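Local atomic coordinates of acyl-CoA dehydrogenase domain protein Tcur3481 (Thermomonospora curvata, PDB entry 6WY9), a protein that binds a flavin adenine dinucleotide cofactor and probably works as an acyl-CoA dehydrogenase. Residues Gly54-Glu59 with Leu68-Val73; Gly149-Val154 with Leu163-Thr168. All blocks are in the same frame, centred on the assembly; numbering follows the deposited sequence.

Contact 1: residues Gly54-Glu59 with Leu68-Val73; sequences GVALPE and LGALCV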
ATOM      1  N   GLY B  54      -3.303  39.979   6.077  1.00 48.03           N
ATOM      2  CA  GLY B  54      -4.386  40.626   5.378  1.00 49.49           C
ATOM      3  C   GLY B  54      -4.577  40.175   3.962  1.00 50.78           C
ATOM      4  O   GLY B  54      -5.609  40.487   3.348  1.00 53.04           O
ATOM      5  N   VAL B  55      -3.610  39.425   3.427  1.00 50.26           N
ATOM      6  CA  VAL B  55      -3.603  39.164   1.989  1.00 53.23           C
ATOM      7  C   VAL B  55      -4.854  38.395   1.567  1.00 51.67           C
ATOM      8  O   VAL B  55      -5.463  38.713   0.542  1.00 52.71           O
ATOM      9  CB  VAL B  55      -2.291  38.458   1.565  1.00 53.51           C
ATOM     10  CG1 VAL B  55      -2.234  37.050   2.080  1.00 50.76           C
ATOM     11  CG2 VAL B  55      -2.162  38.478   0.079  1.00 57.11           C
ATOM     12  N   ALA B  56      -5.306  37.433   2.379  1.00 50.82           N
ATOM     13  CA  ALA B  56      -6.509  36.648   2.047  1.00 51.95           C
ATOM     14  C   ALA B  56      -7.834  37.302   2.450  1.00 54.54           C
ATOM     15  O   ALA B  56      -8.897  36.784   2.071  1.00 56.45           O
ATOM     16  CB  ALA B  56      -6.443  35.265   2.702  1.00 51.88           C
ATOM     17  N   LEU B  57      -7.816  38.402   3.200  1.00 53.74           N
ATOM     18  CA  LEU B  57      -9.012  39.000   3.791  1.00 55.44           C
ATOM     19  C   LEU B  57      -9.522  40.155   2.951  1.00 57.19           C
ATOM     20  O   LEU B  57      -8.817  40.666   2.077  1.00 57.03           O
ATOM     21  CB  LEU B  57      -8.710  39.483   5.212  1.00 56.97           C
ATOM     22  CG  LEU B  57      -8.851  38.375   6.267  1.00 57.52           C
ATOM     23  CD1 LEU B  57      -8.218  37.135   5.745  1.00 55.88           C
ATOM     24  CD2 LEU B  57      -8.180  38.760   7.562  1.00 57.45           C
ATOM     25  N   PRO B  58     -10.743  40.638   3.222  1.00 60.15           N
ATOM     26  CA  PRO B  58     -11.346  41.630   2.334  1.00 63.82           C
ATOM     27  C   PRO B  58     -10.663  42.990   2.415  1.00 67.14           C
ATOM     28  O   PRO B  58     -10.060  43.367   3.425  1.00 66.68           O
ATOM     29  CB  PRO B  58     -12.801  41.726   2.837  1.00 66.87           C
ATOM     30  CG  PRO B  58     -12.975  40.560   3.780  1.00 64.05           C
ATOM     31  CD  PRO B  58     -11.634  40.329   4.358  1.00 60.18           C
ATOM     32  N   GLU B  59     -10.812  43.751   1.332  1.00 70.51           N
ATOM     33  CA  GLU B  59     -10.264  45.102   1.289  1.00 73.74           C
ATOM     34  C   GLU B  59     -10.930  46.010   2.315  1.00 74.20           C
ATOM     35  O   GLU B  59     -10.254  46.820   2.960  1.00 76.06           O
ATOM     36  CB  GLU B  59     -10.408  45.683  -0.121  1.00 81.35           C
ATOM     37  CG  GLU B  59      -9.493  45.019  -1.163  1.00 82.54           C
ATOM     38  CD  GLU B  59      -9.645  45.635  -2.546  1.00 89.27           C
ATOM     39  OE1 GLU B  59     -10.654  46.326  -2.789  1.00 94.89           O
ATOM     40  OE2 GLU B  59      -8.756  45.430  -3.393  1.00 89.33           O
ATOM     41  N   LEU B  68      -9.045  32.473  -0.766  1.00 48.32           N
ATOM     42  CA  LEU B  68      -8.559  31.186  -0.288  1.00 48.48           C
ATOM     43  C   LEU B  68      -7.246  30.807  -0.962  1.00 47.99           C
ATOM     44  O   LEU B  68      -6.372  30.229  -0.309  1.00 48.19           O
ATOM     45  CB  LEU B  68      -9.641  30.123  -0.499  1.00 50.64           C
ATOM     46  CG  LEU B  68      -9.355  28.695   0.000  1.00 51.41           C
ATOM     47  CD1 LEU B  68      -9.055  28.585   1.515  1.00 51.01           C
ATOM     48  CD2 LEU B  68     -10.486  27.748  -0.429  1.00 54.32           C
ATOM     49  N   GLY B  69      -7.053  31.192  -2.229  1.00 49.46           N
ATOM     50  CA  GLY B  69      -5.790  30.902  -2.909  1.00 48.79           C
ATOM     51  C   GLY B  69      -4.583  31.504  -2.218  1.00 47.46           C
ATOM     52  O   GLY B  69      -3.548  30.835  -2.029  1.00 45.21           O
ATOM     53  N   ALA B  70      -4.672  32.793  -1.867  1.00 47.71           N
ATOM     54  CA  ALA B  70      -3.573  33.428  -1.144  1.00 46.23           C
ATOM     55  C   ALA B  70      -3.363  32.752   0.208  1.00 46.20           C
ATOM     56  O   ALA B  70      -2.219  32.538   0.640  1.00 45.34           O
ATOM     57  CB  ALA B  70      -3.845  34.932  -0.957  1.00 46.43           C
ATOM     58  N   LEU B  71      -4.457  32.421   0.901  1.00 44.62           N
ATOM     59  CA  LEU B  71      -4.314  31.722   2.166  1.00 44.36           C
ATOM     60  C   LEU B  71      -3.544  30.416   1.968  1.00 43.74           C
ATOM     61  O   LEU B  71      -2.600  30.111   2.711  1.00 43.86           O
ATOM     62  CB  LEU B  71      -5.688  31.448   2.783  1.00 45.46           C
ATOM     63  CG  LEU B  71      -5.560  30.618   4.072  1.00 45.35           C
ATOM     64  CD1 LEU B  71      -4.642  31.304   5.110  1.00 42.83           C
ATOM     65  CD2 LEU B  71      -6.948  30.241   4.655  1.00 47.39           C
ATOM     66  N   CYS B  72      -3.887  29.669   0.926  1.00 44.66           N
ATOM     67  CA  CYS B  72      -3.215  28.382   0.717  1.00 43.72           C
ATOM     68  C   CYS B  72      -1.738  28.568   0.370  1.00 44.35           C
ATOM     69  O   CYS B  72      -0.896  27.751   0.766  1.00 44.28           O
ATOM     70  CB  CYS B  72      -3.945  27.590  -0.354  1.00 45.08           C
ATOM     71  SG  CYS B  72      -5.557  26.925   0.283  1.00 49.69           S
ATOM     72  N   VAL B  73      -1.395  29.631  -0.368  1.00 44.72           N
ATOM     73  CA  VAL B  73       0.010  29.888  -0.674  1.00 43.81           C
ATOM     74  C   VAL B  73       0.766  30.169   0.612  1.00 43.46           C
ATOM     75  O   VAL B  73       1.846  29.619   0.853  1.00 40.83           O
ATOM     76  CB  VAL B  73       0.134  31.048  -1.691  1.00 45.81           C
ATOM     77  CG1 VAL B  73       1.570  31.527  -1.846  1.00 46.31           C
ATOM     78  CG2 VAL B  73      -0.384  30.605  -3.037  1.00 46.67           C
TER

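Contact 2: residues Gly149-Val154 with Leu163-Thr168; sequences GTKAVV and LLVSAT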
ATOM      1  N   GLY B 149     -21.731  22.225  26.223  1.00 52.97           N
ATOM      2  CA  GLY B 149     -21.091  21.025  25.731  1.00 51.26           C
ATOM      3  C   GLY B 149     -19.603  21.140  25.990  1.00 52.23           C
ATOM      4  O   GLY B 149     -19.162  21.975  26.790  1.00 53.45           O
ATOM      5  N   THR B 150     -18.845  20.301  25.293  1.00 51.77           N
ATOM      6  CA  THR B 150     -17.388  20.327  25.363  1.00 51.58           C
ATOM      7  C   THR B 150     -16.852  20.194  23.958  1.00 49.10           C
ATOM      8  O   THR B 150     -17.439  19.473  23.143  1.00 47.68           O
ATOM      9  CB  THR B 150     -16.848  19.168  26.174  1.00 54.11           C
ATOM     10  OG1 THR B 150     -17.334  17.987  25.553  1.00 55.83           O
ATOM     11  CG2 THR B 150     -17.387  19.185  27.588  1.00 55.18           C
ATOM     12  N   LYS B 151     -15.726  20.846  23.680  1.00 46.52           N
ATOM     13  CA  LYS B 151     -15.036  20.661  22.408  1.00 45.29           C
ATOM     14  C   LYS B 151     -13.619  20.183  22.683  1.00 45.27           C
ATOM     15  O   LYS B 151     -13.024  20.514  23.719  1.00 46.32           O
ATOM     16  CB  LYS B 151     -14.982  21.952  21.578  1.00 45.04           C
ATOM     17  CG  LYS B 151     -16.290  22.710  21.516  1.00 45.04           C
ATOM     18  CD  LYS B 151     -17.414  21.915  20.783  1.00 46.03           C
ATOM     19  CE  LYS B 151     -17.144  21.775  19.262  1.00 43.46           C
ATOM     20  NZ  LYS B 151     -18.261  21.035  18.621  1.00 44.14           N
ATOM     21  N   ALA B 152     -13.085  19.401  21.761  1.00 41.84           N
ATOM     22  CA  ALA B 152     -11.803  18.747  21.964  1.00 41.59           C
ATOM     23  C   ALA B 152     -10.667  19.522  21.300  1.00 40.81           C
ATOM     24  O   ALA B 152     -10.768  19.927  20.138  1.00 38.82           O
ATOM     25  CB  ALA B 152     -11.846  17.312  21.394  1.00 40.12           C
ATOM     26  N   VAL B 153      -9.540  19.628  22.017  1.00 40.17           N
ATOM     27  CA  VAL B 153      -8.259  19.991  21.415  1.00 40.69           C
ATOM     28  C   VAL B 153      -8.422  21.163  20.454  1.00 40.58           C
ATOM     29  O   VAL B 153      -8.052  21.089  19.273  1.00 39.90           O
ATOM     30  CB  VAL B 153      -7.565  18.793  20.701  1.00 40.93           C
ATOM     31  CG1 VAL B 153      -7.027  17.764  21.723  1.00 41.54           C
ATOM     32  CG2 VAL B 153      -8.446  18.113  19.627  1.00 40.44           C
ATOM     33  N   VAL B 154      -8.919  22.269  20.972  1.00 40.65           N
ATOM     34  CA  VAL B 154      -8.994  23.507  20.205  1.00 42.50           C
ATOM     35  C   VAL B 154      -7.590  24.043  19.968  1.00 43.14           C
ATOM     36  O   VAL B 154      -6.847  24.251  20.937  1.00 43.67           O
ATOM     37  CB  VAL B 154      -9.857  24.532  20.962  1.00 42.53           C
ATOM     38  CG1 VAL B 154      -9.901  25.853  20.206  1.00 43.44           C
ATOM     39  CG2 VAL B 154     -11.230  23.912  21.204  1.00 43.16           C
ATOM     40  N   LEU B 163     -13.483  32.663  19.493  1.00 53.40           N
ATOM     41  CA  LEU B 163     -13.527  31.324  18.928  1.00 52.65           C
ATOM     42  C   LEU B 163     -14.802  31.157  18.114  1.00 51.51           C
ATOM     43  O   LEU B 163     -15.873  31.596  18.535  1.00 53.21           O
ATOM     44  CB  LEU B 163     -13.526  30.248  20.017  1.00 53.68           C
ATOM     45  CG  LEU B 163     -12.477  30.239  21.129  1.00 56.40           C
ATOM     46  CD1 LEU B 163     -12.916  31.177  22.241  1.00 57.92           C
ATOM     47  CD2 LEU B 163     -12.318  28.801  21.658  1.00 56.30           C
ATOM     48  N   LEU B 164     -14.688  30.506  16.957  1.00 49.90           N
ATOM     49  CA  LEU B 164     -15.853  29.978  16.270  1.00 48.63           C
ATOM     50  C   LEU B 164     -16.073  28.546  16.745  1.00 48.56           C
ATOM     51  O   LEU B 164     -15.181  27.696  16.595  1.00 50.34           O
ATOM     52  CB  LEU B 164     -15.658  30.025  14.757  1.00 47.13           C
ATOM     53  CG  LEU B 164     -15.296  31.375  14.177  1.00 48.01           C
ATOM     54  CD1 LEU B 164     -15.319  31.324  12.666  1.00 48.27           C
ATOM     55  CD2 LEU B 164     -16.264  32.511  14.727  1.00 49.31           C
ATOM     56  N   VAL B 165     -17.263  28.273  17.278  1.00 46.82           N
ATOM     57  CA  VAL B 165     -17.614  27.007  17.927  1.00 44.97           C
ATOM     58  C   VAL B 165     -18.783  26.383  17.167  1.00 44.74           C
ATOM     59  O   VAL B 165     -19.823  27.028  17.022  1.00 44.93           O
ATOM     60  CB  VAL B 165     -18.028  27.238  19.396  1.00 45.55           C
ATOM     61  CG1 VAL B 165     -18.543  25.918  20.057  1.00 46.82           C
ATOM     62  CG2 VAL B 165     -16.903  27.890  20.190  1.00 45.85           C
ATOM     63  N   SER B 166     -18.635  25.127  16.723  1.00 43.97           N
ATOM     64  CA  SER B 166     -19.742  24.438  16.076  1.00 44.17           C
ATOM     65  C   SER B 166     -20.648  23.803  17.138  1.00 45.77           C
ATOM     66  O   SER B 166     -20.171  23.275  18.154  1.00 45.52           O
ATOM     67  CB  SER B 166     -19.202  23.392  15.071  1.00 43.52           C
ATOM     68  OG  SER B 166     -18.605  22.289  15.727  1.00 41.78           O
ATOM     69  N   ALA B 167     -21.964  23.913  16.928  1.00 46.23           N
ATOM     70  CA  ALA B 167     -22.985  23.415  17.854  1.00 48.22           C
ATOM     71  C   ALA B 167     -24.282  23.143  17.089  1.00 49.83           C
ATOM     72  O   ALA B 167     -24.517  23.701  16.013  1.00 52.74           O
ATOM     73  CB  ALA B 167     -23.247  24.411  18.995  1.00 48.35           C
ATOM     74  N   THR B 168     -25.121  22.287  17.649  1.00 48.89           N
ATOM     75  CA  THR B 168     -26.426  21.982  17.049  1.00 51.55           C
ATOM     76  C   THR B 168     -27.524  22.730  17.798  1.00 55.01           C
ATOM     77  O   THR B 168     -27.685  22.569  19.021  1.00 56.13           O
ATOM     78  CB  THR B 168     -26.663  20.472  17.029  1.00 51.50           C
ATOM     79  OG1 THR B 168     -25.663  19.872  16.176  1.00 50.72           O
ATOM     80  CG2 THR B 168     -28.106  20.098  16.513  1.00 54.41           C
TER

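Contact 1: residues Gly54-Glu59 with Leu68-Val73
Val55 and Ala56 press their short side chains against Ala70 and Leu71, packing a type I beta turn onto helix 67-80 within the N-terminal part of the acyl-CoA dehydrogenase fold, where helices make up most of the structure. Both methyls of Val55 straddle the single methyl of Ala70: CG1 of Val55 lies 4.0 Å from CB of Ala70, and CG2 of Val55 sits 4.1 Å from the same carbon. A chi1 of 70° sets CG1 between the backbone N and the carbonyl carbon and CG2 anti to the N, a pose that turns the two branches together onto the helix. One step on, CB of Ala56 meets CB of Leu71 at 3.9 Å and approaches the backbone N of Leu71 equally closely. Alanine suits both sides of this join, since its lone methyl lets the turn settle near the helix backbone; CA of Ala56 and CA of Leu71 are 5.4 Å apart. The side chains that meet here are all apolar.

In the next shell, Leu71, whose CB meets the turn, also packs its side chain on Leu91 and Leu95 of helix 87-100, while Leu12 of helix 5-23 touches both Val55 and Ala70. Helix 5-23 thus covers the Ala70 side of the join and helix 87-100 the Leu71 side, where leucine supplies the reach that alanine lacks. Backbone hydrogen bonds join Gly54 to Ala64, Val55 to Leu66 and Leu57 to Gly65, tying the turn to the chain that leads into the helix. Within the turn itself, Leu57 N donates to Gly54 O over 3.0 Å.

Contact 2: residues Gly149-Val154 with Leu163-Thr168
Lys151 reaches over to Ser166 between two strands, 144-154 and 160-169, in the mixed sheet of the middle beta domain of the acyl-CoA dehydrogenase fold; their short segments run at 127° to one another with axes 9.0 Å apart. They are not direct partners, so side chains bridge the gap. The tight part is polar: NZ of Lys151 donates to Ser166 O at 3.0 Å and, less closely, to Ser166 OG at 3.2 Å. The approach to the carbonyl is from above its plane, 38° out of it. Bends at chi2 and chi3 fold the lysine chain round to bring its amine there. Its charge is matched by a salt bridge to Glu125, which suits a long basic residue to this buried place; an alanine here would probably leave that carboxylate without this counter-charge and Ser166 O and OG without this donor.

Looser packing follows toward Leu163, where aliphatic carbons meet at ordinary van der Waals distance. CG of Lys151 is 4.2 Å from CG1 of Val165, and Val154 and Leu163 meet at about a right angle. Both of the latter are buried beside Thr120 of strand 118-122, and apolar side chains suit places that make no polar demand. Val153 and Val154 form a G1 beta bulge opposite Gly199; from the bulge, CG1 of Val154 reaches to 4.1 Å from CD2 of Leu163.

Overall arrangement
From the N terminus, the chain passes helices 5-23, 26-33 and 41-49 before contact 1 closes a short loop, as helix 67-80 folds back against residues 54-59. More helices follow, then strand 118-122 leads into the beta region, where contact 2 closes a second loop of similar length between strands 144-154 and 160-169. The two loops are in series, neither nesting nor crossing. The centres of contact 1 and contact 2 are about 25 Å apart, and the nearest atoms of contact 1 and contact 2 about 11 Å, without touching. Contact 1 ties a turn into the N-terminal helices, whereas contact 2 joins strands of the sheet; both lie away from the flavin pocket.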